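Local coordinates for penicillin-binding protein 2B (Streptococcus pneumoniae, PDB 2WAD) that probably cross-links adjacent glycan strands of cell-wall peptidoglycan as a penicillin-binding transpeptidase of the elongasome, at residues I225-I233 / L310-D321; L348-M358 / A536-I546. One frame throughout, in Å; residues are numbered along the deposited sequence.

Running from the N terminus, the chain leaves strand 215-225 of the dimerisation-domain region and makes the turn that enters interaction 1; 76 residues later it returns as 310-321, strand end and first turns of helix 314-334, and closes that loop. Interaction 2 opens only afterwards, at the hairpin between strands 342-348 and 355-363, and closes after a longer excursion of 177 residues at 536-546. The two loops therefore follow in series and neither encloses the other. They still touch: T311 probably hydrogen-bonds to the carbonyls of V355 and I546, and Q317 packs on S357. Interaction 1 joins the N-terminal module to the transpeptidase domain, while interaction 2 is internal to the latter.

Interaction 1 (I225-I233 / L310-D321); sequences ILETSLSSI and LTIDLAFQDSVD. Unlike the reference sequence in segment 225-233: I225 (reference Val).
The type I turn T228-S231 meets the start of helix 314-334 and the loop leading into it, S229 and D318 bringing their CA atoms closest at 6.6 Å. S229 and L230, in the middle of the turn, both aim their side chains at the helix and divide the contact into a polar and an apolar half. With OG lodged between its own N and carbonyl carbon (chi1 57°), S229 OG donates to D318 OD1 (2.9 Å), which it meets nearly end-on to the carboxylate C-O bond. S229 OG also comes within 3.5 Å of Q317 CG. Water 1 adds a second link, bridging S229 O and D321 OD1; the other carboxylate oxygen of D321 is bonded to S359. Segment 225-233 comes from the region of the dimerisation domain and 310-321 reaches into the transpeptidase domain, so the turn sits at the junction of the two modules of this penicillin-binding protein. L230 is the buried half. Its CG lies beside the backbone N and opposite the carbonyl carbon (chi1 -64°), which sends the two methyls in among L310, I312, L314 and Q317. L230 CD1 is modelled 3.2 Å from L314 CD1, so close that the exact placement is doubtful. L230 CD1 also reaches L310 CD1 at 4.0 Å. L230 CD2 rests on I312 CD1 at 3.8 Å. The Q317 amide offers its carbon to L230 CD2, while its NE2 donates to M358 O of strand 355-363. At the helix start, D313 is the N-cap: D313 OD1 accepts from A315 N at 3.0 Å through its anti lone pair. Within the turn, T228 O receives both S231 N and S231 OG.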
loop_
_atom_site.group_PDB
_atom_site.type_symbol
_atom_site.label_atom_id
_atom_site.label_comp_id
_atom_site.label_asym_id
_atom_site.label_seq_id
_atom_site.Cartn_x
_atom_site.Cartn_y
_atom_site.Cartn_z
ATOM N N ILE A 225 11.369 -12.145 -0.032
ATOM C CA ILE A 225 11.189 -11.030 -0.962
ATOM C C ILE A 225 12.504 -10.800 -1.695
ATOM O O ILE A 225 13.523 -10.541 -1.062
ATOM C CB ILE A 225 10.827 -9.735 -0.203
ATOM C CG1 ILE A 225 9.616 -9.993 0.704
ATOM C CG2 ILE A 225 10.492 -8.635 -1.180
ATOM C CD1 ILE A 225 9.667 -9.325 2.058
ATOM N N LEU A 226 12.497 -10.920 -3.019
ATOM C CA LEU A 226 13.722 -10.721 -3.791
ATOM C C LEU A 226 14.136 -9.256 -3.816
ATOM O O LEU A 226 13.298 -8.370 -3.657
ATOM C CB LEU A 226 13.559 -11.242 -5.216
ATOM C CG LEU A 226 13.014 -12.659 -5.382
ATOM C CD1 LEU A 226 12.766 -12.962 -6.848
ATOM C CD2 LEU A 226 13.993 -13.670 -4.811
ATOM N N GLU A 227 15.424 -8.999 -4.008
ATOM C CA GLU A 227 15.896 -7.623 -4.145
ATOM C C GLU A 227 15.441 -7.000 -5.466
ATOM O O GLU A 227 15.945 -7.326 -6.534
ATOM C CB GLU A 227 17.413 -7.555 -3.967
ATOM C CG GLU A 227 17.855 -7.959 -2.561
ATOM C CD GLU A 227 19.222 -7.401 -2.176
ATOM O OE1 GLU A 227 20.071 -7.226 -3.078
ATOM O OE2 GLU A 227 19.435 -7.141 -0.970
ATOM N N THR A 228 14.440 -6.133 -5.403
ATOM C CA THR A 228 13.948 -5.462 -6.601
ATOM C C THR A 228 13.387 -4.128 -6.157
ATOM O O THR A 228 13.222 -3.892 -4.957
ATOM C CB THR A 228 12.863 -6.290 -7.352
ATOM O OG1 THR A 228 11.607 -6.170 -6.681
ATOM C CG2 THR A 228 13.251 -7.761 -7.434
ATOM N N SER A 229 13.097 -3.273 -7.132
ATOM C CA SER A 229 12.641 -1.916 -6.879
ATOM C C SER A 229 11.186 -1.899 -6.445
ATOM O O SER A 229 10.706 -0.877 -5.969
ATOM C CB SER A 229 12.791 -1.089 -8.150
ATOM O OG SER A 229 12.071 -1.694 -9.217
ATOM N N LEU A 230 10.513 -3.040 -6.576
ATOM C CA LEU A 230 9.149 -3.247 -6.078
ATOM C C LEU A 230 9.040 -4.010 -4.765
ATOM O O LEU A 230 7.926 -4.375 -4.367
ATOM C CB LEU A 230 8.290 -3.962 -7.131
ATOM C CG LEU A 230 8.071 -3.171 -8.423
ATOM C CD1 LEU A 230 7.341 -3.993 -9.449
ATOM C CD2 LEU A 230 7.329 -1.871 -8.135
ATOM N N SER A 231 10.165 -4.230 -4.082
ATOM C CA SER A 231 10.154 -4.965 -2.812
ATOM C C SER A 231 9.373 -4.275 -1.694
ATOM O O SER A 231 8.636 -4.930 -0.966
ATOM C CB SER A 231 11.562 -5.374 -2.349
ATOM O OG SER A 231 12.314 -4.241 -1.948
ATOM N N SER A 232 9.501 -2.960 -1.557
ATOM C CA SER A 232 8.774 -2.246 -0.501
ATOM C C SER A 232 7.252 -2.407 -0.603
ATOM O O SER A 232 6.543 -2.353 0.406
ATOM C CB SER A 232 9.133 -0.757 -0.537
ATOM O OG SER A 232 9.012 -0.232 -1.860
ATOM N N ILE A 233 6.755 -2.610 -1.820
ATOM C CA ILE A 233 5.339 -2.625 -2.095
ATOM C C ILE A 233 4.754 -4.034 -1.984
ATOM O O ILE A 233 3.542 -4.202 -1.806
ATOM C CB ILE A 233 5.106 -2.001 -3.469
ATOM C CG1 ILE A 233 5.273 -0.469 -3.382
ATOM C CG2 ILE A 233 3.755 -2.395 -4.040
ATOM C CD1 ILE A 233 5.494 0.195 -4.730
ATOM N N LEU A 310 1.447 -8.017 -11.478
ATOM C CA LEU A 310 1.293 -6.568 -11.354
ATOM C C LEU A 310 1.212 -5.862 -12.694
ATOM O O LEU A 310 1.550 -6.417 -13.738
ATOM C CB LEU A 310 2.434 -5.946 -10.560
ATOM C CG LEU A 310 2.840 -6.675 -9.280
ATOM C CD1 LEU A 310 3.832 -5.786 -8.534
ATOM C CD2 LEU A 310 1.602 -7.004 -8.460
ATOM N N THR A 311 0.752 -4.617 -12.631
ATOM C CA THR A 311 0.625 -3.770 -13.803
ATOM C C THR A 311 1.961 -3.095 -14.054
ATOM O O THR A 311 2.175 -2.559 -15.137
ATOM C CB THR A 311 -0.419 -2.663 -13.561
ATOM O OG1 THR A 311 -0.090 -1.968 -12.350
ATOM C CG2 THR A 311 -1.821 -3.242 -13.407
ATOM N N ILE A 312 2.839 -3.090 -13.051
ATOM C CA ILE A 312 4.131 -2.413 -13.157
ATOM C C ILE A 312 5.202 -3.318 -13.732
ATOM O O ILE A 312 5.351 -4.469 -13.311
ATOM C CB ILE A 312 4.674 -1.926 -11.792
ATOM C CG1 ILE A 312 3.668 -0.990 -11.098
ATOM C CG2 ILE A 312 6.030 -1.235 -11.993
ATOM C CD1 ILE A 312 3.957 -0.779 -9.633
ATOM N N ASP A 313 5.945 -2.782 -14.692
ATOM C CA ASP A 313 7.098 -3.472 -15.226
ATOM C C ASP A 313 8.367 -3.026 -14.496
ATOM O O ASP A 313 8.663 -1.845 -14.427
ATOM C CB ASP A 313 7.185 -3.169 -16.721
ATOM C CG ASP A 313 8.113 -4.101 -17.433
ATOM O OD1 ASP A 313 9.337 -3.961 -17.229
ATOM O OD2 ASP A 313 7.606 -4.996 -18.143
ATOM N N LEU A 314 9.115 -3.958 -13.926
ATOM C CA LEU A 314 10.358 -3.606 -13.249
ATOM C C LEU A 314 11.277 -2.654 -14.025
ATOM O O LEU A 314 11.844 -1.742 -13.423
ATOM C CB LEU A 314 11.145 -4.874 -12.915
ATOM C CG LEU A 314 11.259 -5.396 -11.480
ATOM C CD1 LEU A 314 9.909 -5.352 -10.816
ATOM C CD2 LEU A 314 11.822 -6.809 -11.478
ATOM N N ALA A 315 11.453 -2.891 -15.327
ATOM C CA ALA A 315 12.370 -2.116 -16.151
ATOM C C ALA A 315 11.888 -0.670 -16.215
ATOM O O ALA A 315 12.676 0.260 -16.013
ATOM C CB ALA A 315 12.512 -2.726 -17.569
ATOM N N PHE A 316 10.596 -0.482 -16.485
ATOM C CA PHE A 316 10.014 0.859 -16.432
ATOM C C PHE A 316 10.219 1.510 -15.057
ATOM O O PHE A 316 10.732 2.629 -14.931
ATOM C CB PHE A 316 8.544 0.897 -16.882
ATOM C CG PHE A 316 8.015 2.284 -17.017
ATOM C CD1 PHE A 316 8.578 3.164 -17.930
ATOM C CD2 PHE A 316 7.003 2.740 -16.192
ATOM C CE1 PHE A 316 8.125 4.476 -18.030
ATOM C CE2 PHE A 316 6.536 4.042 -16.283
ATOM C CZ PHE A 316 7.095 4.910 -17.196
ATOM N N GLN A 317 9.860 0.779 -14.013
ATOM C CA GLN A 317 10.006 1.301 -12.662
ATOM C C GLN A 317 11.456 1.673 -12.347
ATOM O O GLN A 317 11.698 2.683 -11.693
ATOM C CB GLN A 317 9.408 0.336 -11.625
ATOM C CG GLN A 317 9.677 0.727 -10.161
ATOM C CD GLN A 317 8.582 1.584 -9.533
ATOM O OE1 GLN A 317 7.579 1.897 -10.173
ATOM N NE2 GLN A 317 8.744 1.919 -8.258
ATOM N N ASP A 318 12.416 0.871 -12.820
ATOM C CA ASP A 318 13.836 1.116 -12.603
ATOM C C ASP A 318 14.249 2.415 -13.285
ATOM O O ASP A 318 15.040 3.198 -12.746
ATOM C CB ASP A 318 14.704 -0.017 -13.179
ATOM C CG ASP A 318 14.638 -1.296 -12.359
ATOM O OD1 ASP A 318 14.125 -1.289 -11.221
ATOM O OD2 ASP A 318 15.135 -2.321 -12.856
ATOM N N SER A 319 13.738 2.628 -14.486
ATOM C CA SER A 319 14.179 3.783 -15.253
ATOM C C SER A 319 13.549 5.078 -14.718
ATOM O O SER A 319 14.199 6.120 -14.653
ATOM C CB SER A 319 14.055 3.538 -16.766
ATOM O OG SER A 319 12.726 3.647 -17.204
ATOM N N VAL A 320 12.320 5.010 -14.223
ATOM C CA VAL A 320 11.792 6.151 -13.454
ATOM C C VAL A 320 12.591 6.472 -12.167
ATOM O O VAL A 320 12.929 7.624 -11.912
ATOM C CB VAL A 320 10.279 6.005 -13.189
ATOM C CG1 VAL A 320 9.743 7.197 -12.406
ATOM C CG2 VAL A 320 9.567 5.873 -14.512
ATOM N N ASP A 321 12.896 5.463 -11.352
ATOM C CA ASP A 321 13.762 5.637 -10.179
ATOM C C ASP A 321 15.079 6.357 -10.538
ATOM O O ASP A 321 15.515 7.268 -9.840
ATOM C CB ASP A 321 14.077 4.257 -9.564
ATOM C CG ASP A 321 12.865 3.588 -8.897
ATOM O OD1 ASP A 321 12.984 2.411 -8.526
ATOM O OD2 ASP A 321 11.786 4.194 -8.688
HETATM O O HOH W 1 11.587 1.490 -6.424
#

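Interaction 2 (L348-M358 / A536-I546); sequences LNPQTGAVLSM and ANNGVRLAPHI. Unlike the reference sequence in segment 348-358: Q351 (reference Lys). Unlike the reference sequence in segment 536-546: L542 (reference Val), H545 (reference Arg).
The imidazole of H545 lies across the backbone of T352-A354, with A354 CA over one face, 4.0 Å from the ring centroid and 18° off the normal. At the ring edge, in its plane, NE2 makes a weak, bent bond to T352 O (3.2 Å), clearly the lesser of the ring's two polar contacts; ND1 is bonded to V547 O. The ring is held close above its own main chain, CG sitting between N and carbonyl carbon at chi1 61°. Beside it the backbones form a single beta bridge, A354 with H545: H545 N donates to G353 O (2.9 Å), and V355 N donates to H545 O. G353, at positive phi, brings its CA within 3.5 Å of A543 O in a CA-H...O contact. The bridge fastens the hairpin turn between strands 342-348 and 355-363 of the antiparallel sheet of the transpeptidase domain to the segment following helix 525-536. An Asx turn at N349 and an ST turn at T352 shape that hairpin turn, and water 2 links T352 O to A543 O. L542 CD1 packs over one face of the Q351-T352 peptide, 3.4 Å from Q351 O, and P350 CB meets A536 CB at the helix end. The N537 carboxamide lies beside P350 O, CG 3.1 Å away, while its ND2 is tied almost straight to V540 O (171°) across the type I' turn. Apolar contacts continue toward the strand: V355 CG2 rests on P544 CB and I546 CG1, and M358, bent at chi3, crosses I546 at about a right angle, SD 3.7 Å from I546 CD1.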
loop_
_atom_site.group_PDB
_atom_site.type_symbol
_atom_site.label_atom_id
_atom_site.label_comp_id
_atom_site.label_asym_id
_atom_site.label_seq_id
_atom_site.Cartn_x
_atom_site.Cartn_y
_atom_site.Cartn_z
ATOM N N LEU A 348 -0.008 6.621 -14.298
ATOM C CA LEU A 348 -1.182 5.738 -14.405
ATOM C C LEU A 348 -1.669 5.634 -15.853
ATOM O O LEU A 348 -1.505 6.582 -16.625
ATOM C CB LEU A 348 -2.343 6.325 -13.591
ATOM C CG LEU A 348 -2.166 6.616 -12.097
ATOM C CD1 LEU A 348 -3.447 7.208 -11.490
ATOM C CD2 LEU A 348 -1.759 5.371 -11.340
ATOM N N ASN A 349 -2.265 4.498 -16.212
ATOM C CA ASN A 349 -2.989 4.340 -17.468
ATOM C C ASN A 349 -4.373 4.918 -17.171
ATOM O O ASN A 349 -5.100 4.356 -16.349
ATOM C CB ASN A 349 -3.084 2.843 -17.795
ATOM C CG ASN A 349 -3.876 2.528 -19.068
ATOM O OD1 ASN A 349 -4.784 3.260 -19.471
ATOM N ND2 ASN A 349 -3.540 1.404 -19.690
ATOM N N PRO A 350 -4.723 6.051 -17.801
ATOM C CA PRO A 350 -5.987 6.763 -17.525
ATOM C C PRO A 350 -7.214 6.033 -18.086
ATOM O O PRO A 350 -8.353 6.404 -17.759
ATOM C CB PRO A 350 -5.838 8.076 -18.310
ATOM C CG PRO A 350 -4.888 7.646 -19.513
ATOM C CD PRO A 350 -3.929 6.686 -18.872
ATOM N N GLN A 351 -7.000 5.016 -18.918
ATOM C CA GLN A 351 -8.135 4.272 -19.496
ATOM C C GLN A 351 -8.604 3.163 -18.558
ATOM O O GLN A 351 -9.727 2.704 -18.671
ATOM C CB GLN A 351 -7.767 3.670 -20.870
ATOM C CG GLN A 351 -7.710 4.705 -22.011
ATOM C CD GLN A 351 -7.225 4.132 -23.358
ATOM O OE1 GLN A 351 -6.777 2.986 -23.435
ATOM N NE2 GLN A 351 -7.308 4.939 -24.425
ATOM N N THR A 352 -7.738 2.712 -17.655
ATOM C CA THR A 352 -8.023 1.509 -16.866
ATOM C C THR A 352 -7.672 1.624 -15.378
ATOM O O THR A 352 -8.121 0.819 -14.561
ATOM C CB THR A 352 -7.250 0.279 -17.378
ATOM O OG1 THR A 352 -5.857 0.416 -17.051
ATOM C CG2 THR A 352 -7.469 0.063 -18.884
ATOM N N GLY A 353 -6.847 2.602 -15.014
ATOM C CA GLY A 353 -6.444 2.712 -13.618
ATOM C C GLY A 353 -5.186 1.908 -13.331
ATOM O O GLY A 353 -4.652 1.987 -12.222
ATOM N N ALA A 354 -4.677 1.189 -14.328
ATOM C CA ALA A 354 -3.448 0.424 -14.131
ATOM C C ALA A 354 -2.298 1.311 -13.671
ATOM O O ALA A 354 -2.118 2.394 -14.222
ATOM C CB ALA A 354 -3.055 -0.304 -15.411
ATOM N N VAL A 355 -1.524 0.854 -12.689
ATOM C CA VAL A 355 -0.398 1.638 -12.181
ATOM C C VAL A 355 0.845 1.328 -13.007
ATOM O O VAL A 355 1.276 0.181 -13.060
ATOM C CB VAL A 355 -0.130 1.417 -10.671
ATOM C CG1 VAL A 355 1.240 2.000 -10.272
ATOM C CG2 VAL A 355 -1.223 2.101 -9.827
ATOM N N LEU A 356 1.381 2.331 -13.700
ATOM C CA LEU A 356 2.569 2.125 -14.544
ATOM C C LEU A 356 3.850 2.199 -13.718
ATOM O O LEU A 356 4.773 1.424 -13.945
ATOM C CB LEU A 356 2.608 3.145 -15.688
ATOM C CG LEU A 356 1.326 3.093 -16.530
ATOM C CD1 LEU A 356 1.306 4.250 -17.524
ATOM C CD2 LEU A 356 1.138 1.689 -17.184
ATOM N N SER A 357 3.891 3.113 -12.750
ATOM C CA SER A 357 4.942 3.129 -11.739
ATOM C C SER A 357 4.577 4.105 -10.639
ATOM O O SER A 357 3.834 5.056 -10.872
ATOM C CB SER A 357 6.300 3.542 -12.322
ATOM O OG SER A 357 6.232 4.905 -12.666
ATOM N N MET A 358 5.124 3.840 -9.458
ATOM C CA MET A 358 4.994 4.646 -8.266
ATOM C C MET A 358 6.408 4.756 -7.702
ATOM O O MET A 358 6.884 3.807 -7.093
ATOM C CB MET A 358 4.214 3.888 -7.172
ATOM C CG MET A 358 3.144 2.952 -7.625
ATOM S SD MET A 358 2.447 1.826 -6.393
ATOM C CE MET A 358 2.517 2.739 -4.828
ATOM N N ALA A 536 -7.884 13.223 -18.016
ATOM C CA ALA A 536 -7.500 12.519 -19.232
ATOM C C ALA A 536 -8.556 11.487 -19.656
ATOM O O ALA A 536 -8.609 11.103 -20.814
ATOM C CB ALA A 536 -6.134 11.836 -19.023
ATOM N N ASN A 537 -9.389 11.027 -18.719
ATOM C CA ASN A 537 -10.411 10.025 -19.028
ATOM C C ASN A 537 -11.790 10.690 -19.077
ATOM O O ASN A 537 -12.824 10.074 -18.802
ATOM C CB ASN A 537 -10.365 8.927 -17.958
ATOM C CG ASN A 537 -11.166 7.694 -18.332
ATOM O OD1 ASN A 537 -11.061 7.204 -19.452
ATOM N ND2 ASN A 537 -11.940 7.163 -17.380
ATOM N N ASN A 538 -11.784 11.981 -19.370
ATOM C CA ASN A 538 -13.014 12.754 -19.574
ATOM C C ASN A 538 -13.997 12.809 -18.415
ATOM O O ASN A 538 -15.212 12.814 -18.619
ATOM C CB ASN A 538 -13.694 12.343 -20.879
ATOM C CG ASN A 538 -12.817 12.661 -22.091
ATOM O OD1 ASN A 538 -12.260 13.753 -22.190
ATOM N ND2 ASN A 538 -12.650 11.693 -22.984
ATOM N N GLY A 539 -13.452 12.841 -17.201
ATOM C CA GLY A 539 -14.247 13.075 -15.993
ATOM C C GLY A 539 -14.646 11.805 -15.265
ATOM O O GLY A 539 -15.232 11.851 -14.198
ATOM N N VAL A 540 -14.354 10.657 -15.845
ATOM C CA VAL A 540 -14.599 9.389 -15.164
ATOM C C VAL A 540 -13.377 8.911 -14.380
ATOM O O VAL A 540 -12.369 8.464 -14.919
ATOM C CB VAL A 540 -15.057 8.282 -16.130
ATOM C CG1 VAL A 540 -15.169 6.956 -15.378
ATOM C CG2 VAL A 540 -16.375 8.691 -16.805
ATOM N N ARG A 541 -13.499 9.017 -13.067
ATOM C CA ARG A 541 -12.381 8.778 -12.178
ATOM C C ARG A 541 -12.279 7.292 -11.880
ATOM O O ARG A 541 -13.275 6.646 -11.582
ATOM C CB ARG A 541 -12.670 9.533 -10.902
ATOM C CG ARG A 541 -11.618 9.400 -9.820
ATOM C CD ARG A 541 -12.091 10.306 -8.695
ATOM N NE ARG A 541 -11.368 9.954 -7.500
ATOM C CZ ARG A 541 -11.918 9.587 -6.355
ATOM N NH1 ARG A 541 -13.228 9.584 -6.180
ATOM N NH2 ARG A 541 -11.105 9.262 -5.366
ATOM N N LEU A 542 -11.078 6.745 -11.997
ATOM C CA LEU A 542 -10.876 5.306 -11.937
ATOM C C LEU A 542 -9.961 4.956 -10.770
ATOM O O LEU A 542 -9.001 5.671 -10.491
ATOM C CB LEU A 542 -10.252 4.825 -13.243
ATOM C CG LEU A 542 -11.018 4.946 -14.571
ATOM C CD1 LEU A 542 -10.257 4.165 -15.665
ATOM C CD2 LEU A 542 -12.465 4.432 -14.474
ATOM N N ALA A 543 -10.286 3.884 -10.049
ATOM C CA ALA A 543 -9.423 3.432 -8.976
ATOM C C ALA A 543 -8.120 2.947 -9.597
ATOM O O ALA A 543 -8.132 2.174 -10.563
ATOM C CB ALA A 543 -10.077 2.294 -8.183
ATOM N N PRO A 544 -6.986 3.373 -9.017
ATOM C CA PRO A 544 -5.685 2.883 -9.445
ATOM C C PRO A 544 -5.491 1.471 -8.914
ATOM O O PRO A 544 -5.938 1.154 -7.816
ATOM C CB PRO A 544 -4.680 3.856 -8.805
ATOM C CG PRO A 544 -5.453 4.783 -7.949
ATOM C CD PRO A 544 -6.894 4.322 -7.899
ATOM N N HIS A 545 -4.911 0.596 -9.727
ATOM C CA HIS A 545 -4.758 -0.779 -9.291
ATOM C C HIS A 545 -3.363 -1.228 -9.714
ATOM O O HIS A 545 -2.949 -0.981 -10.852
ATOM C CB HIS A 545 -5.899 -1.712 -9.758
ATOM C CG HIS A 545 -6.059 -1.835 -11.245
ATOM N ND1 HIS A 545 -5.486 -2.857 -11.971
ATOM C CD2 HIS A 545 -6.776 -1.103 -12.129
ATOM C CE1 HIS A 545 -5.820 -2.729 -13.243
ATOM N NE2 HIS A 545 -6.598 -1.667 -13.365
ATOM N N ILE A 546 -2.641 -1.813 -8.760
ATOM C CA ILE A 546 -1.278 -2.269 -8.968
ATOM C C ILE A 546 -1.279 -3.706 -9.503
ATOM O O ILE A 546 -0.350 -4.134 -10.201
ATOM C CB ILE A 546 -0.509 -2.217 -7.632
ATOM C CG1 ILE A 546 -0.424 -0.793 -7.100
ATOM C CG2 ILE A 546 0.896 -2.785 -7.800
ATOM C CD1 ILE A 546 -0.213 -0.679 -5.592
HETATM O O HOH W 2 -9.737 0.699 -11.927
#